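Local coordinates for protein luciferase-like enzymeAMP-CoA-ligase (Zophobas atratus, PDB 4W8O) that probably activates carboxylic acids with ATP as an AMP-forming CoA ligase of the ANL superfamily, being a luciferase-like enzyme from a nonluminescent mealworm, at residues 65-70 / 91-96; 20-25 / 169-174; 72-77 / 119-124. One frame throughout, in Å; residues are numbered along the deposited sequence.

Contact 1. Residues 65-70 / 91-96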
ATOM      1  N   LYS A  65      -3.229 -24.305  14.137  1.00 33.09           N
ATOM      2  CA  LYS A  65      -1.762 -24.316  14.205  1.00 33.84           C
ATOM      3  C   LYS A  65      -1.205 -23.483  15.360  1.00 32.87           C
ATOM      4  O   LYS A  65       0.010 -23.419  15.541  1.00 33.67           O
ATOM      5  CB  LYS A  65      -1.148 -23.800  12.902  1.00 34.01           C
ATOM      6  CG  LYS A  65      -1.340 -24.679  11.681  1.00 35.71           C
ATOM      7  CD  LYS A  65      -0.683 -23.991  10.489  1.00 36.63           C
ATOM      8  CE  LYS A  65      -0.608 -24.891   9.277  1.00 39.13           C
ATOM      9  NZ  LYS A  65       0.332 -26.026   9.433  1.00 40.21           N
ATOM     10  N   GLY A  66      -2.081 -22.818  16.112  1.00 32.47           N
ATOM     11  CA  GLY A  66      -1.687 -22.071  17.299  1.00 31.83           C
ATOM     12  C   GLY A  66      -1.412 -20.591  17.067  1.00 31.15           C
ATOM     13  O   GLY A  66      -0.845 -19.938  17.943  1.00 30.64           O
ATOM     14  N   ILE A  67      -1.814 -20.064  15.902  1.00 30.39           N
ATOM     15  CA  ILE A  67      -1.639 -18.646  15.581  1.00 29.86           C
ATOM     16  C   ILE A  67      -2.595 -17.781  16.397  1.00 30.22           C
ATOM     17  O   ILE A  67      -3.788 -18.068  16.488  1.00 30.48           O
ATOM     18  CB  ILE A  67      -1.862 -18.364  14.071  1.00 29.31           C
ATOM     19  CG1 ILE A  67      -0.784 -19.054  13.225  1.00 29.38           C
ATOM     20  CG2 ILE A  67      -1.881 -16.866  13.776  1.00 29.06           C
ATOM     21  CD1 ILE A  67       0.623 -18.530  13.408  1.00 29.13           C
ATOM     22  N   THR A  68      -2.053 -16.728  16.998  1.00 30.24           N
ATOM     23  CA  THR A  68      -2.849 -15.753  17.727  1.00 30.15           C
ATOM     24  C   THR A  68      -2.347 -14.362  17.376  1.00 29.35           C
ATOM     25  O   THR A  68      -1.429 -14.202  16.570  1.00 27.42           O
ATOM     26  CB  THR A  68      -2.766 -15.975  19.252  1.00 31.33           C
ATOM     27  OG1 THR A  68      -1.425 -15.756  19.693  1.00 32.12           O
ATOM     28  CG2 THR A  68      -3.202 -17.393  19.621  1.00 32.24           C
ATOM     29  N   SER A  69      -2.941 -13.351  17.996  1.00 29.50           N
ATOM     30  CA  SER A  69      -2.636 -11.977  17.647  1.00 29.24           C
ATOM     31  C   SER A  69      -1.173 -11.566  17.874  1.00 28.90           C
ATOM     32  O   SER A  69      -0.708 -10.601  17.275  1.00 29.21           O
ATOM     33  CB  SER A  69      -3.558 -11.037  18.417  1.00 29.81           C
ATOM     34  OG  SER A  69      -3.200 -11.016  19.779  1.00 31.13           O
ATOM     35  N   THR A  70      -0.453 -12.270  18.741  1.00 29.27           N
ATOM     36  CA  THR A  70       0.949 -11.931  19.015  1.00 29.38           C
ATOM     37  C   THR A  70       1.927 -12.401  17.920  1.00 28.47           C
ATOM     38  O   THR A  70       3.048 -11.928  17.859  1.00 27.99           O
ATOM     39  CB  THR A  70       1.409 -12.479  20.382  1.00 30.44           C
ATOM     40  OG1 THR A  70       1.112 -13.874  20.470  1.00 31.46           O
ATOM     41  CG2 THR A  70       0.699 -11.755  21.532  1.00 31.67           C
ATOM     42  N   SER A  91      -5.027 -11.592   9.410  1.00 26.63           N
ATOM     43  CA  SER A  91      -5.609 -10.378   9.968  1.00 27.07           C
ATOM     44  C   SER A  91      -6.892 -10.642  10.755  1.00 27.08           C
ATOM     45  O   SER A  91      -7.139  -9.966  11.744  1.00 27.34           O
ATOM     46  CB  SER A  91      -5.859  -9.347   8.869  1.00 27.40           C
ATOM     47  OG  SER A  91      -4.622  -8.899   8.342  1.00 28.64           O
ATOM     48  N   TYR A  92      -7.698 -11.617  10.332  1.00 27.77           N
ATOM     49  CA  TYR A  92      -8.899 -12.011  11.097  1.00 28.44           C
ATOM     50  C   TYR A  92      -8.537 -12.426  12.520  1.00 28.29           C
ATOM     51  O   TYR A  92      -9.304 -12.198  13.454  1.00 28.69           O
ATOM     52  CB  TYR A  92      -9.653 -13.185  10.454  1.00 29.09           C
ATOM     53  CG  TYR A  92     -10.314 -12.940   9.111  1.00 30.07           C
ATOM     54  CD1 TYR A  92     -10.623 -11.654   8.665  1.00 30.49           C
ATOM     55  CD2 TYR A  92     -10.692 -14.020   8.308  1.00 30.84           C
ATOM     56  CE1 TYR A  92     -11.248 -11.451   7.444  1.00 31.30           C
ATOM     57  CE2 TYR A  92     -11.318 -13.828   7.085  1.00 31.55           C
ATOM     58  CZ  TYR A  92     -11.591 -12.544   6.653  1.00 31.77           C
ATOM     59  OH  TYR A  92     -12.212 -12.338   5.443  1.00 31.92           O
ATOM     60  N   LEU A  93      -7.370 -13.041  12.675  1.00 27.52           N
ATOM     61  CA  LEU A  93      -6.893 -13.493  13.983  1.00 27.57           C
ATOM     62  C   LEU A  93      -6.126 -12.421  14.749  1.00 27.52           C
ATOM     63  O   LEU A  93      -5.662 -12.667  15.867  1.00 28.55           O
ATOM     64  CB  LEU A  93      -6.018 -14.731  13.812  1.00 27.70           C
ATOM     65  CG  LEU A  93      -6.694 -15.884  13.074  1.00 28.18           C
ATOM     66  CD1 LEU A  93      -5.735 -17.053  12.955  1.00 28.44           C
ATOM     67  CD2 LEU A  93      -7.979 -16.311  13.780  1.00 29.46           C
ATOM     68  N   GLY A  94      -6.004 -11.230  14.165  1.00 26.63           N
ATOM     69  CA  GLY A  94      -5.279 -10.136  14.787  1.00 26.56           C
ATOM     70  C   GLY A  94      -3.762 -10.280  14.729  1.00 26.26           C
ATOM     71  O   GLY A  94      -3.048  -9.522  15.386  1.00 26.01           O
ATOM     72  N   ALA A  95      -3.261 -11.244  13.956  1.00 26.17           N
ATOM     73  CA  ALA A  95      -1.816 -11.435  13.814  1.00 26.09           C
ATOM     74  C   ALA A  95      -1.210 -10.298  12.968  1.00 25.91           C
ATOM     75  O   ALA A  95      -1.911  -9.637  12.186  1.00 26.09           O
ATOM     76  CB  ALA A  95      -1.508 -12.795  13.196  1.00 26.06           C
ATOM     77  N   LYS A  96       0.083 -10.071  13.156  1.00 25.72           N
ATOM     78  CA  LYS A  96       0.812  -9.035  12.432  1.00 25.91           C
ATOM     79  C   LYS A  96       1.177  -9.594  11.063  1.00 26.13           C
ATOM     80  O   LYS A  96       1.739 -10.690  10.982  1.00 27.80           O
ATOM     81  CB  LYS A  96       2.095  -8.654  13.186  1.00 25.98           C
ATOM     82  CG  LYS A  96       1.876  -7.911  14.497  1.00 26.65           C
ATOM     83  CD  LYS A  96       1.771  -8.813  15.715  1.00 27.02           C
ATOM     84  CE  LYS A  96       1.251  -8.049  16.930  1.00 28.51           C
ATOM     85  NZ  LYS A  96      -0.231  -7.858  16.915  1.00 28.41           N
TER
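One hydrogen bond joins residues 65-70 to 91-96. Lys96 NZ gives it to Ser69 O at 2.8 Å, approaching at a C=O...N angle of 154° and from above the carbonyl plane. The lysine side chain bends at chi2 (91°) and again at chi4 (79°), which curls the ammonium back to that carbonyl; Thr179 O is its second acceptor. Lys96 NZ therefore holds two backbone oxygens, and its charge may ease the approach of Ser69 O to Gly94 O, two acceptors 3.2 Å apart.

Backbone contact is close here as well: Ser69 CA lies 4.0 Å from Ala95 CA, and a CA-H...O contact runs from Ser69 CA to Gly94 O at 3.4 Å.

The apolar part centres on Ile67 CG2, which stands anti to the backbone N. It meets Leu93 CD1 at 3.9 Å and Ala95 CB at 4.1 Å, the Ile67 and Leu93 side chains crossing nearly at right angles, with Leu62 of helix 48-64 touching both.

Gly66 and Gly94 each have positive phi and two bonds back into the last helical turn. Both segments thus leave a helix through a glycine-ended Schellman motif and lead into parallel strands 72-76 and 96-99, as in an alpha/beta fold.

Contact 2. Residues 20-25 / 169-174; sequences FGEFLF and FKPSKT
Phe25, on helix 20-30, starts its side chain toward residues 169-174. Its CG is anti to the backbone N (chi1 -164°), and a chi2 of 90° turns the ring plane perpendicular to the plane of CA, CB and CG, presenting a face to Pro171. Starting at the root, Phe25 CB touches Pro171 CG at 3.6 Å. Phe25 CG meets Pro171 CG and CD together, and CD1 does the same. Pro171 CD stands over the middle of the ring, 3.7 Å from the Phe25 centroid and 11° off the normal, which defines a CH-pi contact. Farther out, Phe25 CE1 meets the Phe169 ring near its plane, at the edge, with CD2 as the nearest atom. Phe25 CE2 comes to Lys170 NZ at 4.1 Å, obliquely to the ring, and Phe25 CZ ends 3.7 Å from Phe169 O. Outside the two segments, Tyr92 meets the Phe25 ring edge-to-face.

One helical turn back, Glu22 packs its CG on Pro171 CB and carries the carboxylate on to Lys173. Lys173 NZ donates to Glu22 OE2 at 2.9 Å, on the syn lone pair, in a salt bridge where the two side chains cross at about a right angle. A water between Glu22 OE2 and Pro171 O donates to both. Another donates to Glu22 OE1 and accepts from Thr174 N, while Ser19 N also bonds Glu22 OE1.

Each carboxylate oxygen is thus held at least twice, which should fix the rotation of the group and, with Lys173 beside it, favour its ionised form. The proline ring divides the chemistry: aromatic packing at Phe25, and an ionic, water-bridged grip at Glu22 that ties the N-terminal helix to the loop leading to strand 179-184.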
ATOM      1  N   PHE A  20      -8.064  -4.377  11.741  1.00 29.87           N
ATOM      2  CA  PHE A  20      -7.911  -4.492  10.293  1.00 30.04           C
ATOM      3  C   PHE A  20      -8.632  -5.748   9.796  1.00 29.62           C
ATOM      4  O   PHE A  20      -9.247  -5.719   8.743  1.00 29.32           O
ATOM      5  CB  PHE A  20      -6.411  -4.517   9.925  1.00 29.28           C
ATOM      6  CG  PHE A  20      -6.131  -4.628   8.449  1.00 29.10           C
ATOM      7  CD1 PHE A  20      -6.767  -3.801   7.534  1.00 29.81           C
ATOM      8  CD2 PHE A  20      -5.199  -5.543   7.978  1.00 29.36           C
ATOM      9  CE1 PHE A  20      -6.500  -3.902   6.179  1.00 30.02           C
ATOM     10  CE2 PHE A  20      -4.923  -5.646   6.625  1.00 29.29           C
ATOM     11  CZ  PHE A  20      -5.571  -4.823   5.722  1.00 29.44           C
ATOM     12  N   GLY A  21      -8.571  -6.833  10.568  1.00 29.20           N
ATOM     13  CA  GLY A  21      -9.307  -8.060  10.252  1.00 29.31           C
ATOM     14  C   GLY A  21     -10.820  -7.894  10.232  1.00 30.26           C
ATOM     15  O   GLY A  21     -11.487  -8.352   9.305  1.00 30.11           O
ATOM     16  N   GLU A  22     -11.359  -7.249  11.260  1.00 30.98           N
ATOM     17  CA  GLU A  22     -12.793  -6.938  11.323  1.00 33.00           C
ATOM     18  C   GLU A  22     -13.221  -6.055  10.145  1.00 32.07           C
ATOM     19  O   GLU A  22     -14.295  -6.248   9.560  1.00 31.56           O
ATOM     20  CB  GLU A  22     -13.138  -6.244  12.648  1.00 35.21           C
ATOM     21  CG  GLU A  22     -13.061  -7.165  13.860  1.00 37.40           C
ATOM     22  CD  GLU A  22     -13.162  -6.428  15.195  1.00 40.21           C
ATOM     23  OE1 GLU A  22     -12.573  -5.331  15.344  1.00 40.76           O
ATOM     24  OE2 GLU A  22     -13.840  -6.949  16.113  1.00 43.52           O
ATOM     25  N   PHE A  23     -12.376  -5.086   9.806  1.00 31.09           N
ATOM     26  CA  PHE A  23     -12.599  -4.255   8.629  1.00 30.96           C
ATOM     27  C   PHE A  23     -12.777  -5.113   7.378  1.00 30.49           C
ATOM     28  O   PHE A  23     -13.808  -5.054   6.721  1.00 31.20           O
ATOM     29  CB  PHE A  23     -11.435  -3.284   8.439  1.00 30.15           C
ATOM     30  CG  PHE A  23     -11.471  -2.542   7.134  1.00 30.41           C
ATOM     31  CD1 PHE A  23     -12.331  -1.465   6.955  1.00 30.61           C
ATOM     32  CD2 PHE A  23     -10.624  -2.904   6.090  1.00 29.67           C
ATOM     33  CE1 PHE A  23     -12.365  -0.778   5.757  1.00 30.80           C
ATOM     34  CE2 PHE A  23     -10.649  -2.211   4.892  1.00 29.70           C
ATOM     35  CZ  PHE A  23     -11.527  -1.152   4.725  1.00 30.63           C
ATOM     36  N   LEU A  24     -11.777  -5.925   7.067  1.00 29.48           N
ATOM     37  CA  LEU A  24     -11.800  -6.725   5.846  1.00 29.47           C
ATOM     38  C   LEU A  24     -13.013  -7.659   5.802  1.00 30.41           C
ATOM     39  O   LEU A  24     -13.650  -7.816   4.757  1.00 30.39           O
ATOM     40  CB  LEU A  24     -10.512  -7.537   5.720  1.00 28.59           C
ATOM     41  CG  LEU A  24      -9.216  -6.742   5.537  1.00 28.45           C
ATOM     42  CD1 LEU A  24      -8.014  -7.640   5.759  1.00 28.25           C
ATOM     43  CD2 LEU A  24      -9.144  -6.093   4.163  1.00 28.80           C
ATOM     44  N   PHE A  25     -13.312  -8.271   6.947  1.00 31.13           N
ATOM     45  CA  PHE A  25     -14.450  -9.190   7.112  1.00 32.28           C
ATOM     46  C   PHE A  25     -15.774  -8.479   6.826  1.00 34.10           C
ATOM     47  O   PHE A  25     -16.584  -8.947   6.018  1.00 34.27           O
ATOM     48  CB  PHE A  25     -14.449  -9.745   8.543  1.00 32.11           C
ATOM     49  CG  PHE A  25     -15.318 -10.958   8.741  1.00 33.10           C
ATOM     50  CD1 PHE A  25     -14.804 -12.235   8.552  1.00 32.94           C
ATOM     51  CD2 PHE A  25     -16.633 -10.826   9.160  1.00 34.46           C
ATOM     52  CE1 PHE A  25     -15.598 -13.359   8.744  1.00 34.25           C
ATOM     53  CE2 PHE A  25     -17.426 -11.943   9.369  1.00 35.78           C
ATOM     54  CZ  PHE A  25     -16.910 -13.213   9.162  1.00 35.17           C
ATOM     55  N   PHE A 169     -17.598 -18.493  12.669  1.00 41.15           N
ATOM     56  CA  PHE A 169     -16.325 -17.789  12.802  1.00 38.74           C
ATOM     57  C   PHE A 169     -16.502 -16.280  12.730  1.00 38.53           C
ATOM     58  O   PHE A 169     -17.212 -15.761  11.867  1.00 38.63           O
ATOM     59  CB  PHE A 169     -15.316 -18.231  11.751  1.00 37.55           C
ATOM     60  CG  PHE A 169     -14.021 -17.468  11.808  1.00 35.56           C
ATOM     61  CD1 PHE A 169     -13.048 -17.799  12.740  1.00 34.85           C
ATOM     62  CD2 PHE A 169     -13.783 -16.407  10.944  1.00 34.73           C
ATOM     63  CE1 PHE A 169     -11.863 -17.097  12.805  1.00 33.56           C
ATOM     64  CE2 PHE A 169     -12.593 -15.698  11.002  1.00 33.12           C
ATOM     65  CZ  PHE A 169     -11.634 -16.043  11.933  1.00 32.63           C
ATOM     66  N   LYS A 170     -15.859 -15.592  13.666  1.00 38.19           N
ATOM     67  CA  LYS A 170     -15.764 -14.144  13.641  1.00 38.26           C
ATOM     68  C   LYS A 170     -14.305 -13.763  13.896  1.00 36.47           C
ATOM     69  O   LYS A 170     -13.594 -14.461  14.629  1.00 35.57           O
ATOM     70  CB  LYS A 170     -16.665 -13.515  14.712  1.00 40.03           C
ATOM     71  CG  LYS A 170     -18.166 -13.690  14.479  1.00 42.86           C
ATOM     72  CD  LYS A 170     -18.645 -12.931  13.244  1.00 43.65           C
ATOM     73  CE  LYS A 170     -20.164 -12.860  13.152  1.00 46.51           C
ATOM     74  NZ  LYS A 170     -20.579 -12.073  11.952  1.00 47.25           N
ATOM     75  N   PRO A 171     -13.843 -12.664  13.281  1.00 35.49           N
ATOM     76  CA  PRO A 171     -12.493 -12.194  13.600  1.00 34.46           C
ATOM     77  C   PRO A 171     -12.302 -11.983  15.101  1.00 34.92           C
ATOM     78  O   PRO A 171     -13.229 -11.560  15.790  1.00 35.57           O
ATOM     79  CB  PRO A 171     -12.396 -10.865  12.852  1.00 33.92           C
ATOM     80  CG  PRO A 171     -13.357 -10.995  11.724  1.00 34.70           C
ATOM     81  CD  PRO A 171     -14.482 -11.850  12.233  1.00 35.71           C
ATOM     82  N   SER A 172     -11.105 -12.280  15.591  1.00 34.82           N
ATOM     83  CA  SER A 172     -10.790 -12.147  17.007  1.00 35.72           C
ATOM     84  C   SER A 172     -10.873 -10.699  17.450  1.00 36.64           C
ATOM     85  O   SER A 172     -10.469  -9.797  16.722  1.00 34.79           O
ATOM     86  CB  SER A 172      -9.377 -12.657  17.282  1.00 35.05           C
ATOM     87  OG  SER A 172      -9.220 -13.986  16.824  1.00 35.05           O
ATOM     88  N   LYS A 173     -11.406 -10.482  18.646  1.00 38.97           N
ATOM     89  CA  LYS A 173     -11.316  -9.182  19.287  1.00 40.67           C
ATOM     90  C   LYS A 173      -9.860  -8.965  19.657  1.00 39.82           C
ATOM     91  O   LYS A 173      -9.185  -9.903  20.077  1.00 40.04           O
ATOM     92  CB  LYS A 173     -12.210  -9.134  20.530  1.00 43.57           C
ATOM     93  CG  LYS A 173     -13.696  -9.147  20.197  1.00 46.00           C
ATOM     94  CD  LYS A 173     -14.076  -7.866  19.472  1.00 47.41           C
ATOM     95  CE  LYS A 173     -15.539  -7.830  19.090  1.00 50.76           C
ATOM     96  NZ  LYS A 173     -15.790  -6.592  18.296  1.00 52.60           N
ATOM     97  N   THR A 174      -9.362  -7.752  19.451  1.00 39.39           N
ATOM     98  CA  THR A 174      -7.973  -7.440  19.781  1.00 38.72           C
ATOM     99  C   THR A 174      -7.839  -5.977  20.194  1.00 37.95           C
ATOM    100  O   THR A 174      -8.820  -5.235  20.213  1.00 38.65           O
ATOM    101  CB  THR A 174      -7.016  -7.798  18.616  1.00 38.93           C
ATOM    102  OG1 THR A 174      -5.646  -7.625  19.029  1.00 39.67           O
ATOM    103  CG2 THR A 174      -7.305  -6.949  17.375  1.00 38.33           C
TER
HETATM  104  O   HOH W   1     -15.104  -9.356  15.505  1.00 35.37           O
HETATM  105  O   HOH W   2     -10.988  -5.762  17.938  1.00 40.70           O

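Contact 3. Residues 72-77 / 119-124; sequences VVCFCS and RIIFVE
Strands 72-76 and 120-124 are parallel neighbours in the mixed, largely parallel sheet of an alpha/beta subdomain of this adenylate-forming enzyme. Five backbone bonds join residues 72-77 to 119-124, the first from Arg119 just ahead of its strand; Cys74 N to Ile120 O is the straightest, with 174° at the hydrogen.

On one face, Phe75 and Phe122 share a conformation. Each CG is anti to its carbonyl carbon, beside the backbone N (chi1 -55° and -72°), so the side chains run alongside one another in the same direction. Their planes are almost parallel but slid apart, with centroids 5.5 Å from each other, and contact is made by Phe75 CE2 on Phe122 CD1 at 3.6 Å. Val73, whose CG1 is anti to the backbone N, places that methyl in the plane of the Phe122 ring at its edge, 3.9 Å from CE1. Pro86 of helix 85-92 touches both rings.

On the other face, Cys74 and Cys76 both turn SG anti to the backbone N. Ile121 takes the same course with CG1, extending CD1 to within 3.9 Å of Cys74 SG. At the C-terminal end, Glu124 CG occupies the crowded position between N and the carbonyl carbon; Ser127 OG binds Glu124 OE2, and Thr78 OG1 is hydrogen-bonded to Glu124 OE1.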
ATOM      1  N   VAL A  72       3.649 -13.078  14.143  1.00 26.27           N
ATOM      2  CA  VAL A  72       3.893 -12.415  12.853  1.00 26.14           C
ATOM      3  C   VAL A  72       3.768 -13.449  11.740  1.00 26.21           C
ATOM      4  O   VAL A  72       4.352 -14.521  11.827  1.00 26.14           O
ATOM      5  CB  VAL A  72       5.307 -11.808  12.799  1.00 26.55           C
ATOM      6  CG1 VAL A  72       5.625 -11.249  11.409  1.00 26.33           C
ATOM      7  CG2 VAL A  72       5.451 -10.725  13.854  1.00 27.04           C
ATOM      8  N   VAL A  73       3.007 -13.131  10.700  1.00 25.72           N
ATOM      9  CA  VAL A  73       2.885 -14.003   9.547  1.00 25.81           C
ATOM     10  C   VAL A  73       3.440 -13.247   8.346  1.00 26.52           C
ATOM     11  O   VAL A  73       3.046 -12.113   8.066  1.00 25.52           O
ATOM     12  CB  VAL A  73       1.434 -14.432   9.270  1.00 25.61           C
ATOM     13  CG1 VAL A  73       1.383 -15.386   8.084  1.00 26.16           C
ATOM     14  CG2 VAL A  73       0.830 -15.088  10.501  1.00 25.44           C
ATOM     15  N   CYS A  74       4.361 -13.895   7.650  1.00 27.08           N
ATOM     16  CA  CYS A  74       5.092 -13.277   6.570  1.00 28.20           C
ATOM     17  C   CYS A  74       4.686 -13.837   5.207  1.00 27.94           C
ATOM     18  O   CYS A  74       4.227 -14.973   5.110  1.00 29.19           O
ATOM     19  CB  CYS A  74       6.567 -13.516   6.821  1.00 30.41           C
ATOM     20  SG  CYS A  74       7.638 -12.511   5.807  1.00 33.38           S
ATOM     21  N   PHE A  75       4.843 -13.030   4.164  1.00 27.62           N
ATOM     22  CA  PHE A  75       4.455 -13.403   2.803  1.00 28.30           C
ATOM     23  C   PHE A  75       5.558 -13.036   1.819  1.00 29.13           C
ATOM     24  O   PHE A  75       6.088 -11.924   1.859  1.00 29.90           O
ATOM     25  CB  PHE A  75       3.138 -12.712   2.424  1.00 28.29           C
ATOM     26  CG  PHE A  75       2.046 -12.997   3.396  1.00 27.80           C
ATOM     27  CD1 PHE A  75       1.921 -12.241   4.544  1.00 27.15           C
ATOM     28  CD2 PHE A  75       1.205 -14.084   3.210  1.00 27.74           C
ATOM     29  CE1 PHE A  75       0.951 -12.540   5.483  1.00 27.30           C
ATOM     30  CE2 PHE A  75       0.236 -14.385   4.140  1.00 27.31           C
ATOM     31  CZ  PHE A  75       0.108 -13.623   5.276  1.00 27.15           C
ATOM     32  N   CYS A  76       5.927 -13.983   0.962  1.00 29.26           N
ATOM     33  CA  CYS A  76       6.848 -13.708  -0.145  1.00 29.33           C
ATOM     34  C   CYS A  76       6.281 -14.228  -1.467  1.00 29.88           C
ATOM     35  O   CYS A  76       6.482 -15.392  -1.839  1.00 29.81           O
ATOM     36  CB  CYS A  76       8.217 -14.319   0.118  1.00 29.96           C
ATOM     37  SG  CYS A  76       9.454 -13.725  -1.056  1.00 30.59           S
ATOM     38  N   SER A  77       5.571 -13.357  -2.175  1.00 29.22           N
ATOM     39  CA  SER A  77       4.903 -13.751  -3.402  1.00 30.28           C
ATOM     40  C   SER A  77       4.582 -12.542  -4.270  1.00 31.23           C
ATOM     41  O   SER A  77       4.299 -11.458  -3.756  1.00 32.03           O
ATOM     42  CB  SER A  77       3.610 -14.504  -3.071  1.00 30.12           C
ATOM     43  OG  SER A  77       2.858 -14.809  -4.234  1.00 30.79           O
ATOM     44  N   ARG A 119       6.414 -16.542  12.473  1.00 29.94           N
ATOM     45  CA  ARG A 119       6.042 -17.887  12.864  1.00 31.69           C
ATOM     46  C   ARG A 119       5.750 -18.735  11.640  1.00 30.92           C
ATOM     47  O   ARG A 119       6.012 -19.928  11.622  1.00 31.28           O
ATOM     48  CB  ARG A 119       4.817 -17.856  13.756  1.00 32.93           C
ATOM     49  CG  ARG A 119       4.384 -19.239  14.174  1.00 35.29           C
ATOM     50  CD  ARG A 119       3.629 -19.175  15.462  1.00 37.25           C
ATOM     51  NE  ARG A 119       3.001 -20.448  15.779  1.00 38.74           N
ATOM     52  CZ  ARG A 119       2.308 -20.662  16.887  1.00 40.97           C
ATOM     53  NH1 ARG A 119       2.158 -19.684  17.782  1.00 42.25           N
ATOM     54  NH2 ARG A 119       1.752 -21.853  17.103  1.00 42.29           N
ATOM     55  N   ILE A 120       5.178 -18.109  10.625  1.00 29.70           N
ATOM     56  CA  ILE A 120       4.890 -18.777   9.373  1.00 30.00           C
ATOM     57  C   ILE A 120       5.262 -17.816   8.270  1.00 29.56           C
ATOM     58  O   ILE A 120       5.101 -16.595   8.424  1.00 28.94           O
ATOM     59  CB  ILE A 120       3.395 -19.109   9.215  1.00 30.95           C
ATOM     60  CG1 ILE A 120       2.964 -20.172  10.226  1.00 32.29           C
ATOM     61  CG2 ILE A 120       3.098 -19.591   7.799  1.00 31.07           C
ATOM     62  CD1 ILE A 120       1.465 -20.338  10.341  1.00 33.27           C
ATOM     63  N   ILE A 121       5.749 -18.369   7.166  1.00 29.76           N
ATOM     64  CA  ILE A 121       5.901 -17.604   5.934  1.00 30.35           C
ATOM     65  C   ILE A 121       5.247 -18.345   4.768  1.00 29.22           C
ATOM     66  O   ILE A 121       5.565 -19.508   4.497  1.00 30.29           O
ATOM     67  CB  ILE A 121       7.375 -17.239   5.627  1.00 31.86           C
ATOM     68  CG1 ILE A 121       7.482 -16.603   4.238  1.00 32.97           C
ATOM     69  CG2 ILE A 121       8.273 -18.454   5.693  1.00 34.01           C
ATOM     70  CD1 ILE A 121       8.738 -15.793   4.046  1.00 34.30           C
ATOM     71  N   PHE A 122       4.310 -17.669   4.111  1.00 28.35           N
ATOM     72  CA  PHE A 122       3.719 -18.139   2.854  1.00 28.28           C
ATOM     73  C   PHE A 122       4.602 -17.683   1.694  1.00 28.98           C
ATOM     74  O   PHE A 122       4.937 -16.498   1.589  1.00 27.80           O
ATOM     75  CB  PHE A 122       2.303 -17.581   2.673  1.00 28.22           C
ATOM     76  CG  PHE A 122       1.283 -18.193   3.603  1.00 28.23           C
ATOM     77  CD1 PHE A 122       1.180 -17.767   4.916  1.00 28.07           C
ATOM     78  CD2 PHE A 122       0.424 -19.186   3.159  1.00 28.53           C
ATOM     79  CE1 PHE A 122       0.241 -18.326   5.781  1.00 28.53           C
ATOM     80  CE2 PHE A 122      -0.511 -19.751   4.012  1.00 29.72           C
ATOM     81  CZ  PHE A 122      -0.600 -19.322   5.331  1.00 29.48           C
ATOM     82  N   VAL A 123       4.948 -18.616   0.808  1.00 29.94           N
ATOM     83  CA  VAL A 123       5.910 -18.349  -0.260  1.00 30.12           C
ATOM     84  C   VAL A 123       5.475 -18.922  -1.610  1.00 29.94           C
ATOM     85  O   VAL A 123       4.991 -20.041  -1.691  1.00 30.03           O
ATOM     86  CB  VAL A 123       7.299 -18.910   0.124  1.00 31.10           C
ATOM     87  CG1 VAL A 123       7.297 -20.431   0.101  1.00 32.65           C
ATOM     88  CG2 VAL A 123       8.387 -18.377  -0.806  1.00 32.18           C
ATOM     89  N   GLU A 124       5.642 -18.135  -2.667  1.00 30.73           N
ATOM     90  CA  GLU A 124       5.452 -18.622  -4.029  1.00 32.49           C
ATOM     91  C   GLU A 124       6.533 -19.647  -4.360  1.00 33.48           C
ATOM     92  O   GLU A 124       7.639 -19.580  -3.815  1.00 32.48           O
ATOM     93  CB  GLU A 124       5.485 -17.466  -5.043  1.00 33.37           C
ATOM     94  CG  GLU A 124       6.816 -16.719  -5.085  1.00 33.47           C
ATOM     95  CD  GLU A 124       6.865 -15.579  -6.086  1.00 34.64           C
ATOM     96  OE1 GLU A 124       5.814 -15.170  -6.626  1.00 35.61           O
ATOM     97  OE2 GLU A 124       7.987 -15.090  -6.333  1.00 35.42           O
TER

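Overall arrangement
Contact 3 is the buried one, with ten of its twelve touching residues buried, whereas contacts 1 and 2 are partly buried, contact 1 with threonines at its margin and contact 2 with lysines. Contacts 1 and 3 concern one sheet: Lys96 O is probably hydrogen-bonded to Val73 N, joining strand 96-99 to 72-76, and Ile67 CD1 packs on Ile120 CD1. Contact 2 attaches the N-terminal helix beside this unit, where Ser172 N probably bonds Tyr92 O; it has no touch with contact 3, their nearest atoms being about 9 Å apart. Chemistry follows place: backbone bonds between strands and apolar side chains on both sheet faces, one lysine-carbonyl bond between connecting turns, and a salt bridge with waters where helix meets loop.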